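Local structure of CELL WALL surface anchor family protein (Streptococcus pneumoniae, 2WW8) at residues 227-232 and 253-258; 257-262 and 268-273; 341-344 and 348-351; 368-373 and 378-383; 533-538 and 583-588. The protein acts as a pilus adhesin, taking part in host cell recognition by the bacterium, probably through an integrin-like, metal-binding domain. All coordinates share one frame; numbering follows the deposited sequence.

Contact 1: residues 227-232 and 253-258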
# COMPACT_ATOMS: atom_id res chain seq x y z
N VAL A 227 22.21 9.19 25.37
CA VAL A 227 21.51 8.34 26.32
C VAL A 227 22.21 6.98 26.45
O VAL A 227 22.48 6.32 25.46
CB VAL A 227 20.04 8.10 25.88
CG1 VAL A 227 19.34 7.31 26.95
CG2 VAL A 227 19.30 9.47 25.59
N VAL A 228 22.47 6.54 27.68
CA VAL A 228 22.87 5.15 27.89
C VAL A 228 21.71 4.40 28.59
O VAL A 228 21.12 4.88 29.56
CB VAL A 228 24.10 5.06 28.81
CG1 VAL A 228 24.47 3.55 29.08
CG2 VAL A 228 25.32 5.87 28.17
N ILE A 229 21.38 3.23 28.08
CA ILE A 229 20.39 2.36 28.79
C ILE A 229 21.13 1.24 29.50
O ILE A 229 21.93 0.56 28.86
CB ILE A 229 19.40 1.77 27.81
CG1 ILE A 229 18.62 2.92 27.22
CG2 ILE A 229 18.49 0.70 28.49
CD1 ILE A 229 17.67 2.52 26.11
N LEU A 230 20.91 1.09 30.80
CA LEU A 230 21.56 -0.00 31.52
C LEU A 230 20.49 -1.02 31.82
O LEU A 230 19.45 -0.66 32.35
CB LEU A 230 22.04 0.41 32.92
CG LEU A 230 23.12 1.49 33.05
CD1 LEU A 230 23.47 1.75 34.51
CD2 LEU A 230 24.34 0.92 32.32
N LEU A 231 20.73 -2.28 31.49
CA LEU A 231 19.65 -3.23 31.57
C LEU A 231 20.13 -4.49 32.34
O LEU A 231 21.08 -5.17 31.91
CB LEU A 231 19.26 -3.62 30.15
CG LEU A 231 18.23 -4.78 30.04
CD1 LEU A 231 16.92 -4.45 30.79
CD2 LEU A 231 17.93 -5.10 28.51
N ASP A 232 19.52 -4.73 33.49
CA ASP A 232 19.78 -5.91 34.34
C ASP A 232 19.37 -7.20 33.61
O ASP A 232 18.22 -7.36 33.14
CB ASP A 232 19.07 -5.63 35.70
CG ASP A 232 19.17 -6.74 36.75
OD1 ASP A 232 19.49 -7.91 36.43
OD2 ASP A 232 18.90 -6.34 37.92
N GLU A 253 11.39 -5.78 25.45
CA GLU A 253 10.46 -5.09 24.55
C GLU A 253 10.30 -3.60 24.91
O GLU A 253 10.19 -2.78 23.99
CB GLU A 253 9.09 -5.77 24.48
CG GLU A 253 9.12 -7.25 24.00
CD GLU A 253 7.85 -8.11 24.29
OE1 GLU A 253 6.94 -7.68 25.06
OE2 GLU A 253 7.76 -9.25 23.75
N ALA A 254 10.26 -3.27 26.21
CA ALA A 254 10.16 -1.87 26.65
C ALA A 254 11.45 -1.11 26.21
O ALA A 254 11.37 -0.01 25.69
CB ALA A 254 9.99 -1.76 28.16
N THR A 255 12.62 -1.72 26.39
CA THR A 255 13.88 -1.09 25.99
C THR A 255 13.88 -0.76 24.48
O THR A 255 14.18 0.40 24.12
CB THR A 255 15.09 -1.96 26.39
OG1 THR A 255 15.06 -2.13 27.81
CG2 THR A 255 16.47 -1.41 25.97
N ARG A 256 13.53 -1.76 23.66
CA ARG A 256 13.44 -1.56 22.21
C ARG A 256 12.50 -0.40 21.87
O ARG A 256 12.87 0.34 20.95
CB ARG A 256 13.02 -2.82 21.44
CG ARG A 256 14.10 -3.92 21.54
CD ARG A 256 13.55 -5.22 20.91
NE ARG A 256 14.69 -6.13 20.93
CZ ARG A 256 14.64 -7.45 20.81
NH1 ARG A 256 13.45 -8.03 20.64
NH2 ARG A 256 15.79 -8.13 20.84
N SER A 257 11.35 -0.29 22.55
CA SER A 257 10.40 0.79 22.22
C SER A 257 10.93 2.14 22.65
O SER A 257 10.77 3.10 21.92
CB SER A 257 8.98 0.60 22.76
OG SER A 257 8.26 1.78 22.45
N LEU A 258 11.59 2.20 23.80
CA LEU A 258 12.24 3.42 24.26
C LEU A 258 13.36 3.87 23.28
O LEU A 258 13.48 5.05 22.94
CB LEU A 258 12.82 3.24 25.68
CG LEU A 258 13.60 4.44 26.25
CD1 LEU A 258 12.69 5.66 26.38
CD2 LEU A 258 14.31 4.12 27.56
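I229 of the strand and T255 of the helix lie alongside each other, their side chains running past in opposite directions so that methyl meets methyl. The branch that touches on the isoleucine is CG2, whose distance to T255 CG2 is 3.9 Å. The other branch of I229 stretches out to its end: I229 CD1 passes T255 CG2 at 4.1 Å and continues to L258 CD2, 4.0 Å away, again with the two side chains pointing past one another. I229 is thus straddled by residues one helical turn apart. L231, two residues further up the strand, meets T255 at a slant, its CD2 standing 4.2 Å from T255 OG1.

That hydroxyl is not left without a partner in this apolar setting. With chi1 of T255 at -59°, OG1 sits beside the backbone N and hydrogen-bonds to the carbonyl oxygen of A251 in the preceding turn, while CG2 is presented to I229. No hydrogen bond links strand and helix, which run almost exactly antiparallel (176°) with their axes 10.7 Å apart.

All four residues are buried. Helix 247-263 follows strand 225-232 and leads to its parallel neighbour 269-275, the beta-alpha-beta crossover of an integrin I (von Willebrand A)-like domain; the strand ends at D232, the first residue of a DxSxS sequence whose S234 and S236 bind the magnesium ion.

Contact 2: residues 257-262 and 268-273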
# COMPACT_ATOMS: atom_id res chain seq x y z
N SER A 257 11.35 -0.29 22.55
CA SER A 257 10.40 0.79 22.22
C SER A 257 10.93 2.14 22.65
O SER A 257 10.77 3.10 21.92
CB SER A 257 8.98 0.60 22.76
OG SER A 257 8.26 1.78 22.45
N LEU A 258 11.59 2.20 23.80
CA LEU A 258 12.24 3.42 24.26
C LEU A 258 13.36 3.87 23.28
O LEU A 258 13.48 5.05 22.94
CB LEU A 258 12.82 3.24 25.68
CG LEU A 258 13.60 4.44 26.25
CD1 LEU A 258 12.69 5.66 26.38
CD2 LEU A 258 14.31 4.12 27.56
N ILE A 259 14.17 2.94 22.80
CA ILE A 259 15.16 3.22 21.77
C ILE A 259 14.43 3.86 20.56
O ILE A 259 14.89 4.90 20.07
CB ILE A 259 15.91 1.95 21.37
CG1 ILE A 259 16.78 1.53 22.56
CG2 ILE A 259 16.73 2.19 20.12
CD1 ILE A 259 17.36 0.13 22.39
N ASP A 260 13.34 3.26 20.09
CA ASP A 260 12.59 3.85 18.95
C ASP A 260 12.17 5.29 19.25
O ASP A 260 12.20 6.11 18.35
CB ASP A 260 11.30 3.12 18.54
CG ASP A 260 11.54 1.74 17.94
OD1 ASP A 260 12.62 1.49 17.38
OD2 ASP A 260 10.65 0.84 18.04
N LYS A 261 11.69 5.59 20.45
CA LYS A 261 11.24 6.94 20.77
C LYS A 261 12.44 7.90 20.83
O LYS A 261 12.38 8.98 20.26
CB LYS A 261 10.54 6.98 22.14
CG LYS A 261 9.17 6.31 22.11
CD LYS A 261 8.61 6.35 23.53
CE LYS A 261 7.83 5.06 23.84
NZ LYS A 261 6.63 5.19 23.04
N ILE A 262 13.52 7.49 21.51
CA ILE A 262 14.72 8.35 21.57
C ILE A 262 15.28 8.66 20.18
O ILE A 262 15.63 9.81 19.90
CB ILE A 262 15.79 7.73 22.44
CG1 ILE A 262 15.36 7.79 23.91
CG2 ILE A 262 17.15 8.46 22.25
CD1 ILE A 262 16.12 6.71 24.75
N ASN A 268 19.66 12.39 18.24
CA ASN A 268 19.83 11.85 19.58
C ASN A 268 20.72 10.64 19.38
O ASN A 268 20.78 10.14 18.28
CB ASN A 268 18.47 11.46 20.18
CG ASN A 268 17.61 12.66 20.55
OD1 ASN A 268 18.10 13.78 20.71
ND2 ASN A 268 16.34 12.41 20.79
N ARG A 269 21.47 10.22 20.39
CA ARG A 269 22.30 9.04 20.24
C ARG A 269 22.03 8.13 21.43
O ARG A 269 21.68 8.62 22.50
CB ARG A 269 23.78 9.42 20.18
CG ARG A 269 24.25 10.02 18.84
CD ARG A 269 25.39 10.97 19.26
NE ARG A 269 26.68 10.33 19.24
CZ ARG A 269 27.70 10.54 20.07
NH1 ARG A 269 27.68 11.36 21.10
NH2 ARG A 269 28.83 9.88 19.86
N VAL A 270 22.18 6.81 21.25
CA VAL A 270 21.93 5.81 22.29
C VAL A 270 23.04 4.75 22.33
O VAL A 270 23.64 4.42 21.27
CB VAL A 270 20.54 5.09 22.07
CG1 VAL A 270 19.42 6.03 22.37
CG2 VAL A 270 20.38 4.48 20.69
N ALA A 271 23.27 4.20 23.51
CA ALA A 271 24.14 3.05 23.71
C ALA A 271 23.42 2.14 24.71
O ALA A 271 22.48 2.58 25.35
CB ALA A 271 25.45 3.56 24.34
N LEU A 272 23.87 0.90 24.89
CA LEU A 272 23.15 -0.15 25.62
C LEU A 272 24.20 -0.93 26.39
O LEU A 272 25.22 -1.39 25.83
CB LEU A 272 22.40 -1.07 24.63
CG LEU A 272 21.90 -2.40 25.25
CD1 LEU A 272 20.78 -2.12 26.28
CD2 LEU A 272 21.46 -3.34 24.08
N VAL A 273 23.98 -1.02 27.70
CA VAL A 273 24.85 -1.81 28.55
C VAL A 273 23.95 -2.84 29.25
O VAL A 273 23.11 -2.46 30.08
CB VAL A 273 25.58 -0.96 29.61
CG1 VAL A 273 26.45 -1.84 30.58
CG2 VAL A 273 26.48 0.16 28.93
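N268 meets I262 through a chi1 of -72°, which sets CG beside its own backbone N and sends the amide back to the carbonyl of I262 near the end of helix 247-263. There ND2 donates to the carbonyl oxygen of I262, a hydrogen bond of 2.8 Å from N268 ND2 to I262 O. It is a fairly straight bond (162° at the hydrogen). The donor lies in the carbonyl plane, with a C=O...N angle of 149°, and the oxygen in turn lies close to the plane of the asparagine amide, so each group meets the other within its own plane. The remaining amide oxygen, OD1, accepts from the backbone N of L225, which leaves the side chain held at both ends and unlikely to rotate.

Beside this hydrogen bond the contact is hydrocarbon. I262 CG2 comes to 3.9 Å from N268 CB, the two side chains crossing at about a right angle, and also packs on CG1 of V270. That last approach is very short, 3.3 Å between I262 CG2 and V270 CG1, but the valine was built in two conformers and the exact value is doubtful. I259, one turn back, adds a looser touch on V270 through its own CG2. F583 of helix 575-583 packs on I262 as well.

Helix 247-263 is thereby fastened to the start of strand 269-275, closing the second half of a beta-alpha-beta crossover at the edge of the integrin I-like parallel sheet.

Contact 3: residues 341-344 and 348-351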
# COMPACT_ATOMS: atom_id res chain seq x y z
N GLU A 341 15.53 -12.76 27.13
CA GLU A 341 15.62 -13.95 27.99
C GLU A 341 16.75 -13.68 28.94
O GLU A 341 17.64 -12.84 28.63
CB GLU A 341 16.02 -15.18 27.15
CG GLU A 341 15.17 -15.44 25.88
CD GLU A 341 13.77 -16.00 26.16
OE1 GLU A 341 13.46 -16.45 27.29
OE2 GLU A 341 12.95 -16.01 25.21
N ALA A 342 16.76 -14.41 30.05
CA ALA A 342 17.86 -14.50 30.98
C ALA A 342 18.06 -16.00 31.24
O ALA A 342 17.34 -16.85 30.73
CB ALA A 342 17.52 -13.74 32.29
N GLU A 343 19.03 -16.38 32.07
CA GLU A 343 19.38 -17.77 32.19
C GLU A 343 18.24 -18.41 33.02
O GLU A 343 18.03 -18.00 34.18
CB GLU A 343 20.76 -17.85 32.85
CG GLU A 343 21.05 -19.28 33.26
CD GLU A 343 21.05 -20.17 32.00
OE1 GLU A 343 21.71 -19.75 31.00
OE2 GLU A 343 20.36 -21.20 32.06
N ASP A 344 17.50 -19.34 32.40
CA ASP A 344 16.32 -20.02 32.97
C ASP A 344 16.56 -21.19 33.94
O ASP A 344 15.71 -21.53 34.79
CB ASP A 344 15.43 -20.58 31.86
CG ASP A 344 14.72 -19.48 31.08
OD1 ASP A 344 14.66 -18.32 31.59
OD2 ASP A 344 14.21 -19.79 29.96
N ASN A 348 23.02 -25.67 37.71
CA ASN A 348 23.66 -26.71 36.90
C ASN A 348 24.15 -26.19 35.54
O ASN A 348 24.98 -26.85 34.86
CB ASN A 348 22.77 -27.93 36.74
CG ASN A 348 21.40 -27.57 36.23
OD1 ASN A 348 20.65 -26.78 36.85
ND2 ASN A 348 21.07 -28.13 35.07
N ARG A 349 23.68 -25.02 35.14
CA ARG A 349 24.23 -24.36 33.96
C ARG A 349 25.41 -23.50 34.33
O ARG A 349 25.37 -22.72 35.27
CB ARG A 349 23.21 -23.47 33.23
CG ARG A 349 22.22 -24.28 32.36
CD ARG A 349 22.92 -25.39 31.54
NE ARG A 349 22.06 -26.27 30.74
CZ ARG A 349 21.44 -25.91 29.61
NH1 ARG A 349 21.57 -24.70 29.08
NH2 ARG A 349 20.67 -26.79 28.99
N LEU A 350 26.46 -23.59 33.53
CA LEU A 350 27.56 -22.65 33.61
C LEU A 350 27.07 -21.19 33.55
O LEU A 350 27.52 -20.36 34.33
CB LEU A 350 28.53 -22.95 32.47
CG LEU A 350 29.63 -21.88 32.27
CD1 LEU A 350 30.65 -22.08 33.38
CD2 LEU A 350 30.28 -22.10 30.87
N MET A 351 26.17 -20.81 32.65
CA MET A 351 25.89 -19.38 32.51
C MET A 351 25.17 -18.79 33.70
O MET A 351 25.20 -17.58 33.90
CB MET A 351 25.10 -19.05 31.25
CG MET A 351 25.82 -19.54 29.96
SD MET A 351 27.44 -18.67 29.79
CE MET A 351 26.92 -16.95 29.98
O HOH W 1 23.08 -22.36 30.00
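The polar link between E343 and R349 runs through a water. The water donates to E343 OE1 at 3.1 Å and accepts from R349 NH1 at 2.9 Å, lying at the edge of the guanidinium and in its plane. The charged groups themselves do not touch: E343 OE2 and R349 NH1 are 4.8 Å apart, and the carboxylate and guanidinium planes are turned 53° from each other, so any attraction between the opposite charges is probably modest at this surface. OE2 has its own hydrogen bond, to ND1 of H345 in the turn between the two segments.

The turn belongs to the long loop joining helices 328-337 and 359-373 of the integrin I-like domain, and the side chain of E343 lies about 11 Å from the bound magnesium ion.

Van der Waals contacts make up the rest. A bend at chi2 (61°) folds the glutamate so that its carboxylate oxygens come against the aliphatic parts of both partners, whose side chains it crosses at about a right angle. E343 OE2 rests 3.6 Å from R349 CG, and E343 OE1 is 3.5 Å from M351 CB. Beyond CB the methionine chain leads away from the glutamate, and it touches T314 of strand 311-315.

Contact 4: residues 368-373 and 378-383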
# COMPACT_ATOMS: atom_id res chain seq x y z
N GLU A 368 31.61 5.90 31.91
CA GLU A 368 32.68 5.81 30.91
C GLU A 368 32.21 6.18 29.50
O GLU A 368 32.83 7.01 28.82
CB GLU A 368 33.31 4.39 30.90
CG GLU A 368 34.33 4.15 29.83
CD GLU A 368 35.00 2.76 29.99
OE1 GLU A 368 34.52 1.83 30.68
OE2 GLU A 368 36.09 2.59 29.43
N ILE A 369 31.12 5.57 29.05
CA ILE A 369 30.57 5.90 27.73
C ILE A 369 30.24 7.40 27.60
O ILE A 369 30.62 8.02 26.62
CB ILE A 369 29.32 5.05 27.40
CG1 ILE A 369 29.80 3.59 27.24
CG2 ILE A 369 28.54 5.62 26.17
CD1 ILE A 369 28.64 2.66 27.15
N LEU A 370 29.50 7.96 28.56
CA LEU A 370 29.13 9.40 28.48
C LEU A 370 30.37 10.29 28.61
O LEU A 370 30.54 11.24 27.82
CB LEU A 370 28.14 9.68 29.59
CG LEU A 370 26.75 9.08 29.36
CD1 LEU A 370 25.98 9.18 30.65
CD2 LEU A 370 26.02 9.82 28.13
N THR A 371 31.29 9.95 29.52
CA THR A 371 32.50 10.74 29.65
C THR A 371 33.30 10.74 28.32
O THR A 371 33.81 11.77 27.85
CB THR A 371 33.34 10.28 30.90
OG1 THR A 371 32.56 10.55 32.09
CG2 THR A 371 34.62 11.13 30.98
N GLN A 372 33.45 9.56 27.74
CA GLN A 372 34.35 9.41 26.60
C GLN A 372 33.68 9.78 25.29
O GLN A 372 34.34 10.31 24.41
CB GLN A 372 34.87 7.99 26.50
CG GLN A 372 35.84 7.77 27.65
CD GLN A 372 36.45 6.42 27.52
OE1 GLN A 372 36.14 5.71 26.55
NE2 GLN A 372 37.28 6.03 28.47
N GLN A 373 32.38 9.54 25.19
CA GLN A 373 31.74 9.66 23.86
C GLN A 373 30.64 10.73 23.73
O GLN A 373 30.31 11.06 22.61
CB GLN A 373 31.14 8.32 23.46
CG GLN A 373 32.15 7.12 23.54
CD GLN A 373 31.40 5.83 23.20
OE1 GLN A 373 30.59 5.82 22.27
NE2 GLN A 373 31.63 4.77 23.91
N SER A 378 24.96 18.50 24.81
CA SER A 378 23.96 17.45 24.78
C SER A 378 23.47 17.28 26.21
O SER A 378 24.20 17.60 27.18
CB SER A 378 24.49 16.13 24.21
OG SER A 378 25.37 15.45 25.10
N GLN A 379 22.23 16.78 26.31
CA GLN A 379 21.69 16.43 27.59
C GLN A 379 22.03 14.95 27.81
O GLN A 379 21.67 14.13 26.97
CB GLN A 379 20.17 16.54 27.53
CG GLN A 379 19.55 16.37 28.95
CD GLN A 379 18.09 16.90 29.02
OE1 GLN A 379 17.53 17.40 28.03
NE2 GLN A 379 17.45 16.75 30.22
N LYS A 380 22.71 14.63 28.89
CA LYS A 380 23.25 13.25 29.07
C LYS A 380 22.34 12.50 30.02
O LYS A 380 22.02 13.00 31.09
CB LYS A 380 24.70 13.27 29.58
CG LYS A 380 25.62 13.89 28.51
CD LYS A 380 26.60 14.90 29.04
CE LYS A 380 27.47 15.57 27.99
NZ LYS A 380 27.08 16.92 27.46
N VAL A 381 21.85 11.32 29.61
CA VAL A 381 20.79 10.61 30.31
C VAL A 381 21.20 9.15 30.50
O VAL A 381 21.77 8.56 29.60
CB VAL A 381 19.46 10.71 29.51
CG1 VAL A 381 18.23 10.05 30.25
CG2 VAL A 381 19.15 12.21 29.16
N ILE A 382 20.87 8.58 31.66
CA ILE A 382 20.88 7.13 31.87
C ILE A 382 19.47 6.70 32.26
O ILE A 382 18.85 7.33 33.17
CB ILE A 382 21.89 6.77 33.01
CG1 ILE A 382 23.31 7.27 32.61
CG2 ILE A 382 21.82 5.32 33.47
CD1 ILE A 382 24.25 7.37 33.84
N PHE A 383 18.98 5.70 31.53
CA PHE A 383 17.81 4.90 31.95
C PHE A 383 18.32 3.53 32.48
O PHE A 383 18.94 2.76 31.76
CB PHE A 383 16.86 4.68 30.74
CG PHE A 383 16.09 5.89 30.33
CD1 PHE A 383 14.88 6.20 30.94
CD2 PHE A 383 16.58 6.72 29.30
CE1 PHE A 383 14.16 7.33 30.52
CE2 PHE A 383 15.87 7.83 28.89
CZ PHE A 383 14.66 8.15 29.49
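L370 is the one helix residue here that reaches the strand, and its two methyls divide the work. L370 CD1 lies 3.8 Å from CG1 of the buried I382 and 4.1 Å from I382 CD1, the leucine coming in at a slant. CD2 instead lies against the start of the K380 side chain, with L370 CD2 to K380 CB at 4.0 Å, the two chains running past each other in opposite directions. The leucine therefore wedges between alternate residues of strand 379-386, and V228 on the neighbouring strand and Y532 also pack against it. Helix and strand are close to antiparallel, at 161°, with 9.9 Å between the axes. This is the close-packed side.

Further down the strand the contact thins out. After its first carbons K380 turns from the helix: a bend at chi2 (135°) and another at chi4 curl the chain back toward the turn that precedes the strand. There NZ donates to the carbonyl oxygen of S378, 3.0 Å from K380 NZ to S378 O, approaching from 36° above the carbonyl plane. It also bonds to the carbonyl oxygen of R375. On the far side of the helix T371 is exposed, its side chain starting away from the strand.

Between these segments no hydrogen bond forms; the contact is the two leucine methyls against hydrocarbon of K380 and I382, while the lysine places its ammonium among backbone oxygens. Such a group probably keeps its positive charge, and its bonds to S378 O and R375 O probably help fix the loop between helix and strand.

Contact 5: residues 533-538 and 583-588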
# COMPACT_ATOMS: atom_id res chain seq x y z
N ASP A 533 20.92 13.32 33.82
CA ASP A 533 19.61 12.79 34.25
C ASP A 533 19.76 11.26 34.40
O ASP A 533 20.06 10.53 33.47
CB ASP A 533 18.49 13.12 33.26
CG ASP A 533 18.28 14.61 33.12
OD1 ASP A 533 17.57 15.16 33.98
OD2 ASP A 533 18.82 15.23 32.15
N VAL A 534 19.44 10.73 35.57
CA VAL A 534 19.55 9.28 35.80
C VAL A 534 18.18 8.85 36.34
O VAL A 534 17.80 9.31 37.45
CB VAL A 534 20.63 8.96 36.86
CG1 VAL A 534 20.77 7.44 37.00
CG2 VAL A 534 21.98 9.59 36.43
N PHE A 535 17.53 7.99 35.58
CA PHE A 535 16.20 7.41 35.88
C PHE A 535 16.35 5.90 36.15
O PHE A 535 17.08 5.23 35.42
CB PHE A 535 15.33 7.54 34.62
CG PHE A 535 15.10 8.95 34.21
CD1 PHE A 535 14.32 9.80 35.00
CD2 PHE A 535 15.66 9.45 33.02
CE1 PHE A 535 14.06 11.14 34.63
CE2 PHE A 535 15.38 10.82 32.64
CZ PHE A 535 14.63 11.67 33.47
N THR A 536 15.71 5.38 37.18
CA THR A 536 15.80 3.99 37.57
C THR A 536 14.37 3.45 37.62
O THR A 536 13.45 3.97 38.32
CB THR A 536 16.48 3.85 38.95
OG1 THR A 536 17.74 4.55 38.88
CG2 THR A 536 16.78 2.37 39.30
N VAL A 537 14.15 2.42 36.82
CA VAL A 537 12.87 1.68 36.85
C VAL A 537 13.21 0.32 37.47
O VAL A 537 13.95 -0.46 36.84
CB VAL A 537 12.27 1.57 35.43
CG1 VAL A 537 11.03 0.68 35.37
CG2 VAL A 537 11.85 2.97 34.91
N GLY A 538 12.76 0.11 38.71
CA GLY A 538 12.86 -1.19 39.38
C GLY A 538 11.71 -2.12 39.03
O GLY A 538 10.56 -1.71 38.76
N PHE A 583 10.79 9.56 30.24
CA PHE A 583 11.11 10.18 28.97
C PHE A 583 10.40 11.56 28.84
O PHE A 583 10.99 12.55 28.40
CB PHE A 583 10.80 9.20 27.84
CG PHE A 583 11.24 9.68 26.45
CD1 PHE A 583 12.54 10.13 26.25
CD2 PHE A 583 10.38 9.68 25.37
CE1 PHE A 583 12.98 10.56 24.99
CE2 PHE A 583 10.81 10.17 24.10
CZ PHE A 583 12.12 10.58 23.91
N HIS A 584 9.11 11.58 29.17
CA HIS A 584 8.31 12.77 29.07
C HIS A 584 8.68 13.80 30.15
O HIS A 584 8.13 14.88 30.14
CB HIS A 584 6.79 12.46 29.06
CG HIS A 584 6.29 11.90 27.77
ND1 HIS A 584 6.48 10.59 27.40
CD2 HIS A 584 5.57 12.46 26.77
CE1 HIS A 584 5.92 10.36 26.23
NE2 HIS A 584 5.37 11.49 25.82
N THR A 585 9.61 13.55 31.06
CA THR A 585 9.96 14.69 31.90
C THR A 585 11.04 15.51 31.19
O THR A 585 11.37 16.60 31.64
CB THR A 585 10.46 14.28 33.31
OG1 THR A 585 11.72 13.61 33.18
CG2 THR A 585 9.45 13.40 34.05
N ILE A 586 11.64 15.00 30.12
CA ILE A 586 12.71 15.72 29.46
C ILE A 586 12.35 16.07 28.02
O ILE A 586 13.07 16.87 27.41
CB ILE A 586 14.08 15.00 29.54
CG1 ILE A 586 14.04 13.63 28.89
CG2 ILE A 586 14.46 14.91 31.03
CD1 ILE A 586 15.31 12.84 29.11
N VAL A 587 11.25 15.53 27.50
CA VAL A 587 10.79 15.97 26.18
C VAL A 587 9.30 16.36 26.30
O VAL A 587 8.58 15.78 27.15
CB VAL A 587 11.02 14.87 25.08
CG1 VAL A 587 12.50 14.51 24.96
CG2 VAL A 587 10.23 13.57 25.39
N THR A 588 8.82 17.23 25.43
CA THR A 588 7.36 17.31 25.19
C THR A 588 6.96 16.62 23.87
O THR A 588 7.67 16.64 22.89
CB THR A 588 6.83 18.77 25.12
OG1 THR A 588 7.05 19.28 23.81
CG2 THR A 588 7.52 19.70 26.13
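F535 stretches its ring from the strand to the corner made by T585 and I586. Its chi1 of -62° sets the ring beside the backbone N, and the outer end of the ring does the touching. I586 CG2 stands at the ring edge, near its plane, 4.1 Å from F535 CZ, and I586 CD1 is equally far from F535 CE2. Both isoleucine branches can reach because chi1 is 61°: CG1 lies between the backbone N and the carbonyl carbon, with CG2 beside the N.

T585 adopts a similar rotamer, chi1 67°, which turns OG1 inward. T585 OG1 comes within 3.5 Å of F535 CZ, but its hydrogen-bonding partner is elsewhere, the carbonyl oxygen of Y582 of helix 575-583. D533 contributes a light touch, D533 OD1 to I586 CG2 at 4.3 Å, while its OD2 accepts from the Q379 side-chain amide.

The corner has its own bracing. The carbonyl oxygen of F583 takes two backbone bonds, from I586 N and V587 N, and V587 CG2 sits 3.7 Å above the F583 ring plane, over the ring centre.

Around the contact, F535 stacks on Y582 and meets F383 of the adjoining strand 379-386. The corner links helix 575-583 to strand 587-591, where the chain leaves the parallel sheet to pair with strand 203-218.

In the fold
Contacts 1, 2, 4 and 5 gather round one parallel sheet, with strands 269-275, 225-232, 379-386 and 533-539 in that order. Contacts 1 and 2, their centres about 7 Å apart, share helix 247-263 and cover one face; contact 4 packs helix 359-373 on the other, its centre about 14 Å from that of contact 1. Contact 5 joins the first face, where F583 packs on L258, and a probable backbone hydrogen bond from I382 N to D533 O ties it to contact 4. Contact 3 stands apart, its centre about 21 Å from that of contact 1 and the nearest atoms about 6 Å away. The magnesium ion lies about 10 Å from the L231 side chain; a calcium ion is about 8 Å from that of L370.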